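PDB 3CHJ: alpha-14 giardin from Giardia lamblia, which binds calcium and phospholipid as a member of the annexin family and may act as a calcium-regulated structural element linking the bilayer to the underlying axoneme. Local coordinates for residues 81-86 and 120-125; 87-92 and 105-110; 150-155 and 192-197; 202-207 and 215-220; 267-272 and 305-310. All blocks are in the same frame, centred on the assembly; numbering follows the deposited sequence.

Overall arrangement
All five contacts join helices of one all-helical annexin chain. Contacts 1 and 2 share helix 82-94; their centres are about 10 Å apart, and contact 2 is nested within the loop that contact 1 closes. Contacts 3, 4 and 5 then follow in series. Contact 3 touches contact 1 where Arg120 meets Ala153 O and Gly155 O; contact 4 adjoins contact 3, where Ile192 and Leu204 pack, on helices that follow each other. Contacts 1 and 4 lie farthest apart, about 33 Å between centres, and the Leu217 side chain of contact 4 is about 12 Å from the bound calcium. Contact 5 ties the late helices back to helices 82-94 and 101-108, uniting distant parts of the chain.

Contact 1. Residues 81-86 and 120-125; sequences PRAQLL and RQLYYQ
Leu122 reaches from helix 113-127 to the first turn of helix 82-94 and rests there on Ala83 and Gln84. One methyl does the touching: Leu122 CD2 lies 3.8 Å from Ala83 CB and 3.8 Å from the Ala83 carbonyl carbon, so it leans on the peptide as well as on the methyl. The same Leu122 CD2 comes within 4.1 Å of Gln84 OE1, and the two side chains cross at about a right angle. A long branched residue suits this place because the backbones are well separated, the closest CA pair, Ala83 and Leu122, being 7.6 Å apart. Leu122 spans the gap with CG anti to the backbone N (chi1 -176°), while the small Ala83 lets it approach the helix surface. Gln84 starts away from the partner and bends at chi2 (77°), which brings its amide back beside the leucine; its NE2 is bonded to Glu88 one turn on. Pro81 stands at the N-cap, and its O accepts from Leu85 N. The contact joins the N-terminal turn of helix 82-94 to helix 113-127 at the surface of the all-helical annexin fold. Leu122 also touches Cys87, and Leu85 and Leu86 pack on Ala270 and Met271 of helix 262-272.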
# COMPACT_ATOMS: atom_id res chain seq x y z
N PRO A 81 11.29 9.58 1.32
CA PRO A 81 11.67 8.33 0.70
C PRO A 81 10.71 7.19 1.12
O PRO A 81 10.24 7.17 2.25
CB PRO A 81 13.07 8.06 1.27
CG PRO A 81 13.55 9.40 1.73
CD PRO A 81 12.34 10.11 2.21
N ARG A 82 10.47 6.26 0.21
CA ARG A 82 9.55 5.13 0.41
C ARG A 82 9.78 4.36 1.72
O ARG A 82 8.86 4.14 2.52
CB ARG A 82 9.68 4.18 -0.78
CG ARG A 82 9.03 2.82 -0.62
CD ARG A 82 9.28 1.97 -1.86
NE ARG A 82 8.19 1.01 -2.06
CZ ARG A 82 6.93 1.37 -2.28
NH1 ARG A 82 6.61 2.66 -2.32
NH2 ARG A 82 5.99 0.46 -2.45
N ALA A 83 11.02 3.94 1.93
CA ALA A 83 11.35 3.13 3.09
C ALA A 83 11.03 3.87 4.38
O ALA A 83 10.53 3.28 5.34
CB ALA A 83 12.81 2.71 3.05
N GLN A 84 11.32 5.17 4.41
CA GLN A 84 11.02 6.01 5.57
C GLN A 84 9.51 6.07 5.82
O GLN A 84 9.04 5.88 6.94
CB GLN A 84 11.57 7.42 5.33
CG GLN A 84 11.45 8.31 6.55
CD GLN A 84 12.51 7.99 7.59
OE1 GLN A 84 13.64 7.62 7.26
NE2 GLN A 84 12.15 8.15 8.86
N LEU A 85 8.76 6.33 4.75
CA LEU A 85 7.32 6.36 4.82
C LEU A 85 6.78 5.03 5.40
O LEU A 85 5.96 5.07 6.32
CB LEU A 85 6.72 6.65 3.44
CG LEU A 85 5.21 6.51 3.38
CD1 LEU A 85 4.57 7.59 4.24
CD2 LEU A 85 4.75 6.57 1.93
N LEU A 86 7.25 3.89 4.88
CA LEU A 86 6.76 2.60 5.37
C LEU A 86 7.00 2.42 6.87
O LEU A 86 6.11 1.96 7.60
CB LEU A 86 7.38 1.44 4.58
CG LEU A 86 7.15 1.46 3.07
CD1 LEU A 86 7.93 0.37 2.35
CD2 LEU A 86 5.68 1.36 2.72
N ARG A 120 13.14 -3.63 7.86
CA ARG A 120 13.46 -4.25 9.15
C ARG A 120 14.63 -3.51 9.78
O ARG A 120 14.60 -3.17 10.95
CB ARG A 120 13.85 -5.72 9.01
CG ARG A 120 12.72 -6.61 8.59
CD ARG A 120 13.28 -8.02 8.40
NE ARG A 120 12.24 -8.88 7.87
CZ ARG A 120 12.41 -9.79 6.92
NH1 ARG A 120 13.61 -9.99 6.36
NH2 ARG A 120 11.36 -10.50 6.53
N GLN A 121 15.64 -3.24 8.96
CA GLN A 121 16.85 -2.58 9.44
C GLN A 121 16.60 -1.10 9.74
O GLN A 121 16.96 -0.59 10.83
CB GLN A 121 17.95 -2.75 8.38
CG GLN A 121 18.39 -4.21 8.19
CD GLN A 121 19.42 -4.42 7.07
OE1 GLN A 121 19.23 -5.26 6.18
NE2 GLN A 121 20.52 -3.69 7.14
N LEU A 122 15.93 -0.42 8.81
CA LEU A 122 15.62 0.99 8.99
C LEU A 122 14.73 1.22 10.20
O LEU A 122 14.92 2.18 10.95
CB LEU A 122 15.00 1.61 7.73
CG LEU A 122 14.76 3.11 7.83
CD1 LEU A 122 16.06 3.92 8.13
CD2 LEU A 122 14.09 3.62 6.56
N TYR A 123 13.74 0.34 10.38
CA TYR A 123 12.86 0.44 11.55
C TYR A 123 13.64 0.41 12.87
O TYR A 123 13.40 1.21 13.78
CB TYR A 123 11.80 -0.68 11.56
CG TYR A 123 10.63 -0.35 12.47
CD1 TYR A 123 9.53 0.37 11.97
CD2 TYR A 123 10.62 -0.73 13.81
CE1 TYR A 123 8.48 0.71 12.79
CE2 TYR A 123 9.56 -0.40 14.65
CZ TYR A 123 8.50 0.34 14.13
OH TYR A 123 7.44 0.70 14.92
N TYR A 124 14.57 -0.54 12.96
CA TYR A 124 15.40 -0.64 14.14
C TYR A 124 16.25 0.62 14.32
O TYR A 124 16.40 1.10 15.44
CB TYR A 124 16.29 -1.89 14.06
CG TYR A 124 17.13 -2.00 15.30
CD1 TYR A 124 18.46 -1.56 15.30
CD2 TYR A 124 16.60 -2.51 16.48
CE1 TYR A 124 19.25 -1.64 16.45
CE2 TYR A 124 17.37 -2.59 17.64
CZ TYR A 124 18.69 -2.15 17.62
OH TYR A 124 19.43 -2.24 18.79
N GLN A 125 16.81 1.14 13.23
CA GLN A 125 17.62 2.38 13.31
C GLN A 125 16.83 3.59 13.79
O GLN A 125 17.35 4.42 14.51
CB GLN A 125 18.33 2.69 12.00
CG GLN A 125 19.36 1.63 11.61
CD GLN A 125 20.41 1.33 12.70
OE1 GLN A 125 20.87 0.18 12.83
NE2 GLN A 125 20.79 2.35 13.47

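Contact 2. Residues 87-92 and 105-110; sequences CELIRG and VDVLLT
Beside Val107, which packs on Leu89 and Ile90, the carboxylate of Asp106 is gripped by three groups: OD2 forms salt bridges with Arg264 and Arg267 of helix 262-272, and OD1 is hydrogen-bonded to Tyr231 OH. These partners satisfy a buried charge and probably favour its ionised form. The carbonyl of Asp106 is used too, since Thr110 OG1 donates to Asp106 O over 2.7 Å, almost in line with the carbonyl bond (167°), where the helix runs out. Across the contact everything is hydrocarbon. Val107 splits its two methyls between two residues of helix 82-94. CG1, anti to the backbone N (chi1 171°), meets Ile90 CG1 at 4.1 Å, whereas Val107 CG2 lies 4.0 Å from Leu89 CB and equally far from Leu89 CD1. A beta-branched valine suits the spot, as its short forked side chain serves both neighbours at once. The extended end of Ile90, CD1, also reaches Val107 CG1 and touches Leu108 CD2 more loosely, at 4.4 Å. Leu89 also packs against Met271. Two helices meeting through an aliphatic interface, with the Asp106 cluster of Arg264 and Arg267 beside it near the chain's centre, are in keeping with the helical bundles of annexin repeats.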
# COMPACT_ATOMS: atom_id res chain seq x y z
N CYS A 87 8.20 2.78 7.33
CA CYS A 87 8.52 2.67 8.75
C CYS A 87 7.64 3.59 9.59
O CYS A 87 7.13 3.20 10.64
CB CYS A 87 9.99 3.01 9.01
SG CYS A 87 11.12 1.76 8.41
N GLU A 88 7.47 4.83 9.13
CA GLU A 88 6.63 5.79 9.86
C GLU A 88 5.18 5.33 9.94
O GLU A 88 4.52 5.53 10.97
CB GLU A 88 6.72 7.18 9.25
CG GLU A 88 8.12 7.76 9.35
CD GLU A 88 8.21 9.14 8.72
OE1 GLU A 88 7.16 9.66 8.31
OE2 GLU A 88 9.33 9.70 8.66
N LEU A 89 4.69 4.70 8.87
CA LEU A 89 3.31 4.18 8.89
C LEU A 89 3.16 3.04 9.91
O LEU A 89 2.19 3.00 10.65
CB LEU A 89 2.86 3.69 7.51
CG LEU A 89 2.69 4.81 6.47
CD1 LEU A 89 2.50 4.21 5.07
CD2 LEU A 89 1.49 5.68 6.82
N ILE A 90 4.12 2.13 9.94
CA ILE A 90 4.10 1.03 10.93
C ILE A 90 4.19 1.56 12.36
O ILE A 90 3.45 1.12 13.24
CB ILE A 90 5.22 0.01 10.66
CG1 ILE A 90 4.95 -0.70 9.34
CG2 ILE A 90 5.37 -0.97 11.83
CD1 ILE A 90 6.17 -1.45 8.83
N ARG A 91 5.08 2.53 12.58
CA ARG A 91 5.19 3.19 13.88
C ARG A 91 3.86 3.86 14.29
O ARG A 91 3.39 3.67 15.43
CB ARG A 91 6.31 4.22 13.83
CG ARG A 91 6.45 5.05 15.10
CD ARG A 91 7.05 4.28 16.27
NE ARG A 91 7.28 5.20 17.40
CZ ARG A 91 8.00 4.93 18.48
NH1 ARG A 91 8.60 3.76 18.64
NH2 ARG A 91 8.12 5.86 19.42
N GLY A 92 3.27 4.62 13.37
CA GLY A 92 1.99 5.29 13.62
C GLY A 92 0.89 4.31 13.98
O GLY A 92 0.01 4.61 14.80
N VAL A 105 -1.67 -4.28 7.70
CA VAL A 105 -1.99 -5.13 6.55
C VAL A 105 -1.68 -4.44 5.22
O VAL A 105 -0.98 -5.01 4.36
CB VAL A 105 -3.45 -5.60 6.63
CG1 VAL A 105 -3.93 -6.31 5.33
CG2 VAL A 105 -3.59 -6.54 7.86
N ASP A 106 -2.12 -3.19 5.08
CA ASP A 106 -1.92 -2.45 3.84
C ASP A 106 -0.44 -2.33 3.51
O ASP A 106 -0.06 -2.39 2.33
CB ASP A 106 -2.48 -1.04 3.95
CG ASP A 106 -4.00 -0.98 3.90
OD1 ASP A 106 -4.68 -1.99 3.56
OD2 ASP A 106 -4.51 0.12 4.19
N VAL A 107 0.37 -2.10 4.54
CA VAL A 107 1.80 -1.86 4.32
C VAL A 107 2.52 -3.16 4.04
O VAL A 107 3.18 -3.32 3.00
CB VAL A 107 2.44 -1.15 5.53
CG1 VAL A 107 3.96 -1.10 5.38
CG2 VAL A 107 1.86 0.27 5.67
N LEU A 108 2.40 -4.11 4.95
CA LEU A 108 3.27 -5.29 4.89
C LEU A 108 2.98 -6.17 3.70
O LEU A 108 3.90 -6.85 3.21
CB LEU A 108 3.20 -6.07 6.20
CG LEU A 108 3.93 -5.34 7.32
CD1 LEU A 108 3.57 -5.94 8.68
CD2 LEU A 108 5.46 -5.41 7.08
N LEU A 109 1.74 -6.16 3.22
CA LEU A 109 1.34 -7.10 2.16
C LEU A 109 1.49 -6.54 0.75
O LEU A 109 1.19 -7.22 -0.22
CB LEU A 109 -0.08 -7.64 2.37
CG LEU A 109 -0.28 -8.39 3.68
CD1 LEU A 109 -1.71 -8.93 3.74
CD2 LEU A 109 0.76 -9.51 3.80
N THR A 110 1.97 -5.30 0.65
CA THR A 110 2.04 -4.66 -0.68
C THR A 110 3.41 -4.11 -0.99
O THR A 110 3.56 -3.23 -1.85
CB THR A 110 1.00 -3.56 -0.87
OG1 THR A 110 1.32 -2.47 0.00
CG2 THR A 110 -0.42 -4.06 -0.63

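Contact 3. Residues 150-155 and 192-197; sequences NAVATG and IFATYT
Ala151 and Ala194 meet methyl to methyl, each CB pointing at the opposing helix. Their CB atoms are 3.5 Å apart, tighter than usual van der Waals contact. Val152 comes alongside: CG2 lies beside its own backbone N, with CG1 anti to that N (chi1 168°), and this turn sets Val152 CG2 over Ala194, 4.0 Å from Ala194 CB and the same from its CA. Ala194 therefore sits against two consecutive residues of helix 144-154. Small residues are what the place needs, because the CA atoms of Val152 and Ala194 are only 5.4 Å apart. Close alanine packing thus joins the C-terminal ends of helices 144-154 and 186-195 in the annexin fold. Thr154 OG1 donates to Asn150 O over 3.0 Å, tilted 25° from the carbonyl plane, and Thr154 N reaches the same oxygen from the opposite face. In the partner, Ile192 CG2 lies against the centre of one face of the Tyr196 ring. Arg157, after helix 144-154, bonds to Phe193 O and Tyr196 O and so ties down the end of helix 186-195. Between the segments the chemistry is apolar, which implies that the closeness of the helices depends on shape and small size, while polar bonding falls to the flanks.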
# COMPACT_ATOMS: atom_id res chain seq x y z
N ASN A 150 2.69 -11.48 10.16
CA ASN A 150 3.86 -11.88 10.95
C ASN A 150 4.83 -12.70 10.10
O ASN A 150 6.07 -12.52 10.18
CB ASN A 150 3.44 -12.71 12.17
CG ASN A 150 2.78 -11.88 13.24
OD1 ASN A 150 3.04 -10.67 13.38
ND2 ASN A 150 1.93 -12.52 14.02
N ALA A 151 4.29 -13.61 9.28
CA ALA A 151 5.15 -14.42 8.42
C ALA A 151 5.90 -13.55 7.41
O ALA A 151 7.08 -13.76 7.09
CB ALA A 151 4.35 -15.49 7.72
N VAL A 152 5.19 -12.59 6.84
CA VAL A 152 5.80 -11.68 5.90
C VAL A 152 6.84 -10.78 6.58
O VAL A 152 7.94 -10.57 6.05
CB VAL A 152 4.72 -10.84 5.18
CG1 VAL A 152 5.32 -9.68 4.40
CG2 VAL A 152 3.90 -11.75 4.28
N ALA A 153 6.49 -10.26 7.76
CA ALA A 153 7.39 -9.35 8.47
C ALA A 153 8.74 -9.97 8.79
O ALA A 153 9.73 -9.26 8.80
CB ALA A 153 6.73 -8.79 9.74
N THR A 154 8.79 -11.28 9.04
CA THR A 154 10.03 -11.95 9.48
C THR A 154 10.62 -12.93 8.47
O THR A 154 11.72 -13.46 8.70
CB THR A 154 9.80 -12.68 10.81
OG1 THR A 154 8.79 -13.68 10.64
CG2 THR A 154 9.37 -11.69 11.89
N GLY A 155 9.92 -13.20 7.38
CA GLY A 155 10.34 -14.26 6.46
C GLY A 155 10.92 -13.80 5.14
O GLY A 155 11.33 -12.66 4.98
N ILE A 192 1.77 -20.46 1.20
CA ILE A 192 1.58 -19.94 -0.15
C ILE A 192 1.60 -18.41 -0.13
O ILE A 192 2.36 -17.77 -0.87
CB ILE A 192 0.27 -20.45 -0.75
CG1 ILE A 192 0.34 -21.98 -0.95
CG2 ILE A 192 0.02 -19.76 -2.08
CD1 ILE A 192 -1.01 -22.63 -1.23
N PHE A 193 0.77 -17.82 0.71
CA PHE A 193 0.59 -16.38 0.61
C PHE A 193 1.72 -15.57 1.23
O PHE A 193 1.97 -14.42 0.79
CB PHE A 193 -0.77 -15.96 1.16
CG PHE A 193 -1.91 -16.28 0.23
CD1 PHE A 193 -2.37 -17.60 0.06
CD2 PHE A 193 -2.52 -15.26 -0.52
CE1 PHE A 193 -3.40 -17.89 -0.84
CE2 PHE A 193 -3.55 -15.56 -1.42
CZ PHE A 193 -4.00 -16.84 -1.57
N ALA A 194 2.44 -16.16 2.19
CA ALA A 194 3.56 -15.43 2.80
C ALA A 194 4.91 -15.70 2.16
O ALA A 194 5.80 -14.84 2.24
CB ALA A 194 3.65 -15.72 4.30
N THR A 195 5.09 -16.90 1.58
CA THR A 195 6.44 -17.32 1.14
C THR A 195 6.62 -17.56 -0.37
O THR A 195 7.75 -17.73 -0.83
CB THR A 195 7.00 -18.54 1.94
OG1 THR A 195 6.47 -19.77 1.42
CG2 THR A 195 6.68 -18.43 3.43
N TYR A 196 5.53 -17.56 -1.13
CA TYR A 196 5.71 -17.70 -2.60
C TYR A 196 6.29 -16.43 -3.21
O TYR A 196 5.99 -15.30 -2.79
CB TYR A 196 4.38 -18.00 -3.30
CG TYR A 196 4.07 -19.47 -3.46
CD1 TYR A 196 4.29 -20.38 -2.44
CD2 TYR A 196 3.50 -19.94 -4.67
CE1 TYR A 196 3.97 -21.74 -2.60
CE2 TYR A 196 3.20 -21.27 -4.82
CZ TYR A 196 3.44 -22.17 -3.79
OH TYR A 196 3.11 -23.49 -3.98
N THR A 197 7.15 -16.61 -4.20
CA THR A 197 7.52 -15.51 -5.07
C THR A 197 6.37 -15.08 -5.98
O THR A 197 5.40 -15.85 -6.19
CB THR A 197 8.72 -15.89 -5.99
OG1 THR A 197 8.34 -16.99 -6.83
CG2 THR A 197 9.93 -16.32 -5.15

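Contact 4. Residues 202-207 and 215-220; sequences RQLHKM and DSLRAG
Leu204 is the first residue of the 202-207 segment to reach helix 217-224. Its CB bond does not aim at the partner, but its end swings nearer, and CD2 meets Leu217 CD2 at 4.4 Å, a loose apolar touch; Leu204 also packs on Leu169 of helix 162-177. The next residue, His205, is met at its backbone: Leu217 CD2 lies 4.1 Å from His205 CA. Leucine suits position 217 because CG, anti to the backbone N (chi1 173°), brings CD2 to the other helix. A water bridges the two backbones. It donates to His205 O at 2.8 Å and accepts from Leu217 N at 2.9 Å, supplying a partner to one of the first-turn N-H groups that no earlier helical carbonyl can serve. The water oxygen also sits 3.5 Å above the centre of one face of the His205 ring. That ring has its polar partner on helix 227-241, where ND1 bonds to His237 NE2, and it stacks on Tyr241, which also makes a cation-pi contact with Arg202. Two successive helices, joined by a short connection, pack here as part of the all-helical annexin fold, and helix 217-224 ends at Glu224, a ligand of the bound calcium about 12 Å from the Leu217 side chain. Ser216 opens that helix as its N-cap: Ser216 OG accepts from Ala219 N over 3.0 Å, nearly straight at 168°.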
# COMPACT_ATOMS: atom_id res chain seq x y z
N ARG A 202 1.94 -16.40 -9.44
CA ARG A 202 1.26 -16.24 -10.72
C ARG A 202 1.05 -17.60 -11.38
O ARG A 202 -0.04 -17.90 -11.85
CB ARG A 202 2.00 -15.26 -11.63
CG ARG A 202 1.85 -13.80 -11.18
CD ARG A 202 2.66 -12.84 -12.01
NE ARG A 202 2.39 -12.99 -13.45
CZ ARG A 202 1.32 -12.50 -14.08
NH1 ARG A 202 0.38 -11.83 -13.42
NH2 ARG A 202 1.17 -12.69 -15.39
N GLN A 203 2.08 -18.44 -11.32
CA GLN A 203 1.98 -19.79 -11.89
C GLN A 203 0.88 -20.57 -11.18
O GLN A 203 0.02 -21.17 -11.83
CB GLN A 203 3.34 -20.50 -11.82
CG GLN A 203 3.40 -21.84 -12.53
CD GLN A 203 4.77 -22.48 -12.45
OE1 GLN A 203 5.79 -21.81 -12.28
NE2 GLN A 203 4.79 -23.82 -12.53
N LEU A 204 0.90 -20.57 -9.84
CA LEU A 204 -0.11 -21.27 -9.06
C LEU A 204 -1.55 -20.80 -9.39
O LEU A 204 -2.47 -21.60 -9.51
CB LEU A 204 0.16 -21.11 -7.55
CG LEU A 204 -0.72 -22.00 -6.66
CD1 LEU A 204 -0.26 -23.48 -6.69
CD2 LEU A 204 -0.75 -21.43 -5.23
N HIS A 205 -1.72 -19.48 -9.51
CA HIS A 205 -3.00 -18.89 -9.90
C HIS A 205 -3.51 -19.49 -11.21
O HIS A 205 -4.66 -19.91 -11.29
CB HIS A 205 -2.86 -17.37 -9.99
CG HIS A 205 -4.04 -16.65 -10.58
ND1 HIS A 205 -4.80 -15.75 -9.86
CD2 HIS A 205 -4.56 -16.65 -11.83
CE1 HIS A 205 -5.73 -15.24 -10.64
NE2 HIS A 205 -5.61 -15.77 -11.84
N LYS A 206 -2.62 -19.54 -12.20
CA LYS A 206 -2.99 -20.07 -13.53
C LYS A 206 -3.20 -21.58 -13.50
O LYS A 206 -4.12 -22.10 -14.15
CB LYS A 206 -1.95 -19.68 -14.57
CG LYS A 206 -1.81 -18.18 -14.78
CD LYS A 206 -0.66 -17.84 -15.71
CE LYS A 206 -0.42 -16.34 -15.77
NZ LYS A 206 -1.48 -15.66 -16.55
N MET A 207 -2.36 -22.28 -12.75
CA MET A 207 -2.51 -23.73 -12.54
C MET A 207 -3.84 -24.11 -11.92
O MET A 207 -4.41 -25.15 -12.24
CB MET A 207 -1.37 -24.29 -11.69
CG MET A 207 -0.02 -24.29 -12.39
SD MET A 207 1.34 -24.68 -11.26
CE MET A 207 0.93 -26.31 -10.64
N ASP A 215 -12.12 -22.52 -12.31
CA ASP A 215 -12.39 -21.93 -10.98
C ASP A 215 -11.29 -20.94 -10.65
O ASP A 215 -10.19 -21.06 -11.17
CB ASP A 215 -12.44 -22.99 -9.88
CG ASP A 215 -13.76 -23.77 -9.84
OD1 ASP A 215 -14.71 -23.48 -10.61
OD2 ASP A 215 -13.84 -24.69 -8.99
N SER A 216 -11.60 -19.96 -9.79
CA SER A 216 -10.65 -18.88 -9.45
C SER A 216 -10.07 -19.02 -8.04
O SER A 216 -10.82 -19.23 -7.09
CB SER A 216 -11.34 -17.52 -9.56
OG SER A 216 -10.68 -16.55 -8.78
N LEU A 217 -8.75 -18.89 -7.92
CA LEU A 217 -8.08 -18.97 -6.62
C LEU A 217 -8.56 -17.83 -5.72
O LEU A 217 -8.86 -18.06 -4.55
CB LEU A 217 -6.56 -18.95 -6.80
CG LEU A 217 -5.67 -18.85 -5.56
CD1 LEU A 217 -5.95 -20.03 -4.63
CD2 LEU A 217 -4.20 -18.83 -6.00
N ARG A 218 -8.66 -16.63 -6.28
CA ARG A 218 -9.17 -15.49 -5.49
C ARG A 218 -10.61 -15.70 -5.03
O ARG A 218 -10.96 -15.30 -3.93
CB ARG A 218 -9.04 -14.18 -6.25
CG ARG A 218 -9.08 -12.94 -5.32
CD ARG A 218 -9.06 -11.76 -6.22
NE ARG A 218 -8.84 -10.45 -5.59
CZ ARG A 218 -9.80 -9.68 -5.08
NH1 ARG A 218 -11.06 -10.12 -5.01
NH2 ARG A 218 -9.48 -8.48 -4.61
N ALA A 219 -11.46 -16.30 -5.87
CA ALA A 219 -12.81 -16.65 -5.44
C ALA A 219 -12.79 -17.63 -4.26
O ALA A 219 -13.65 -17.54 -3.37
CB ALA A 219 -13.61 -17.22 -6.63
N GLY A 220 -11.81 -18.54 -4.25
CA GLY A 220 -11.61 -19.48 -3.15
C GLY A 220 -11.23 -18.76 -1.86
O GLY A 220 -11.66 -19.14 -0.78
O HOH W 1 -7.07 -18.78 -10.31

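Contact 5. Residues 267-272 and 305-310; sequences RITAMH and DAIKLL
Thr269 and Ile307 mark the closest approach of two helical segments, their CA atoms 7.2 Å apart, near the C-terminal ends of helices 262-272 and 301-310. Thr269 points at the other helix and divides its fork between two residues. Its methyl does the tighter packing: CG2, anti to the backbone N, lies 3.6 Å from Leu310 CD1 and 3.7 Å from Leu310 CB, the two side chains meeting at about a right angle. The hydroxyl, Thr269 OG1, stands 3.9 Å from Ile307 CD1. With chi1 at -58° that oxygen lies beside its own backbone N, where it can bond to Leu265 O one turn back; Trp311 NE1 bonds to it as well. Threonine thus suits a buried spot by presenting a methyl to the leucine while its polar atom is satisfied. Both helices fall in the fourth annexin repeat, and the contact is buried packing between two helices of that repeat, with Met251 of helix 243-254 touching both Thr269 and Ile307. Ile307 turns at chi2 (-60°), bringing CD1 to Thr269 OG1. Leu310, beside it on helix 301-310, also touches Ile33 of helix 31-38. On helix 262-272, His272 NE2 bonds to Thr110 O.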
# COMPACT_ATOMS: atom_id res chain seq x y z
N ARG A 267 -2.29 6.73 2.48
CA ARG A 267 -1.16 5.79 2.50
C ARG A 267 -1.12 4.92 1.24
O ARG A 267 -0.03 4.65 0.71
CB ARG A 267 -1.15 4.94 3.79
CG ARG A 267 -2.30 3.99 3.91
CD ARG A 267 -2.08 3.11 5.12
NE ARG A 267 -3.27 2.32 5.42
CZ ARG A 267 -4.13 2.60 6.39
NH1 ARG A 267 -3.95 3.67 7.17
NH2 ARG A 267 -5.18 1.81 6.57
N ILE A 268 -2.28 4.49 0.75
CA ILE A 268 -2.29 3.67 -0.46
C ILE A 268 -1.77 4.50 -1.64
O ILE A 268 -0.94 4.03 -2.40
CB ILE A 268 -3.70 3.11 -0.79
CG1 ILE A 268 -4.24 2.26 0.38
CG2 ILE A 268 -3.69 2.40 -2.13
CD1 ILE A 268 -3.58 0.92 0.54
N THR A 269 -2.21 5.76 -1.73
CA THR A 269 -1.79 6.63 -2.81
C THR A 269 -0.28 6.93 -2.69
O THR A 269 0.48 6.74 -3.65
CB THR A 269 -2.64 7.92 -2.83
OG1 THR A 269 -4.02 7.54 -2.97
CG2 THR A 269 -2.19 8.85 -3.97
N ALA A 270 0.19 7.37 -1.53
CA ALA A 270 1.62 7.70 -1.35
C ALA A 270 2.54 6.48 -1.57
O ALA A 270 3.60 6.62 -2.19
CB ALA A 270 1.84 8.31 0.03
N MET A 271 2.10 5.31 -1.11
CA MET A 271 2.93 4.09 -1.26
C MET A 271 3.03 3.65 -2.71
O MET A 271 4.06 3.08 -3.11
CB MET A 271 2.41 2.92 -0.42
CG MET A 271 2.60 3.12 1.06
SD MET A 271 2.25 1.61 1.98
CE MET A 271 0.47 1.55 1.93
N HIS A 272 1.98 3.89 -3.50
CA HIS A 272 1.84 3.14 -4.75
C HIS A 272 1.65 3.94 -6.02
O HIS A 272 1.71 3.37 -7.10
CB HIS A 272 0.72 2.11 -4.60
CG HIS A 272 1.03 1.07 -3.58
ND1 HIS A 272 0.20 0.79 -2.51
CD2 HIS A 272 2.12 0.29 -3.43
CE1 HIS A 272 0.75 -0.16 -1.77
NE2 HIS A 272 1.92 -0.47 -2.30
N ASP A 305 -9.15 16.32 -6.09
CA ASP A 305 -8.35 16.63 -7.28
C ASP A 305 -6.94 16.09 -7.13
O ASP A 305 -6.36 15.59 -8.10
CB ASP A 305 -8.36 18.14 -7.54
CG ASP A 305 -9.74 18.65 -7.99
OD1 ASP A 305 -10.58 17.85 -8.46
OD2 ASP A 305 -9.98 19.87 -7.85
N ALA A 306 -6.39 16.15 -5.92
CA ALA A 306 -5.04 15.64 -5.67
C ALA A 306 -4.95 14.13 -5.82
O ALA A 306 -3.99 13.63 -6.40
CB ALA A 306 -4.54 16.07 -4.28
N ILE A 307 -5.93 13.41 -5.27
CA ILE A 307 -5.96 11.96 -5.40
C ILE A 307 -6.06 11.57 -6.88
O ILE A 307 -5.28 10.72 -7.35
CB ILE A 307 -7.10 11.32 -4.57
CG1 ILE A 307 -6.89 11.59 -3.07
CG2 ILE A 307 -7.26 9.80 -4.87
CD1 ILE A 307 -5.57 11.04 -2.45
N LYS A 308 -6.97 12.22 -7.62
CA LYS A 308 -7.14 11.95 -9.06
C LYS A 308 -5.85 12.20 -9.82
O LYS A 308 -5.44 11.38 -10.66
CB LYS A 308 -8.26 12.81 -9.67
CG LYS A 308 -9.65 12.32 -9.37
CD LYS A 308 -10.72 13.07 -10.15
CE LYS A 308 -10.97 14.45 -9.54
NZ LYS A 308 -12.24 15.08 -10.03
N LEU A 309 -5.17 13.32 -9.51
CA LEU A 309 -3.94 13.67 -10.22
C LEU A 309 -2.79 12.71 -9.91
O LEU A 309 -2.03 12.31 -10.80
CB LEU A 309 -3.54 15.12 -9.86
CG LEU A 309 -2.34 15.70 -10.60
CD1 LEU A 309 -2.50 15.58 -12.10
CD2 LEU A 309 -2.18 17.16 -10.17
N LEU A 310 -2.64 12.32 -8.65
CA LEU A 310 -1.53 11.42 -8.29
C LEU A 310 -1.65 10.09 -9.00
O LEU A 310 -0.63 9.49 -9.38
CB LEU A 310 -1.53 11.18 -6.77
CG LEU A 310 -0.95 12.37 -6.00
CD1 LEU A 310 -1.31 12.27 -4.49
CD2 LEU A 310 0.54 12.49 -6.20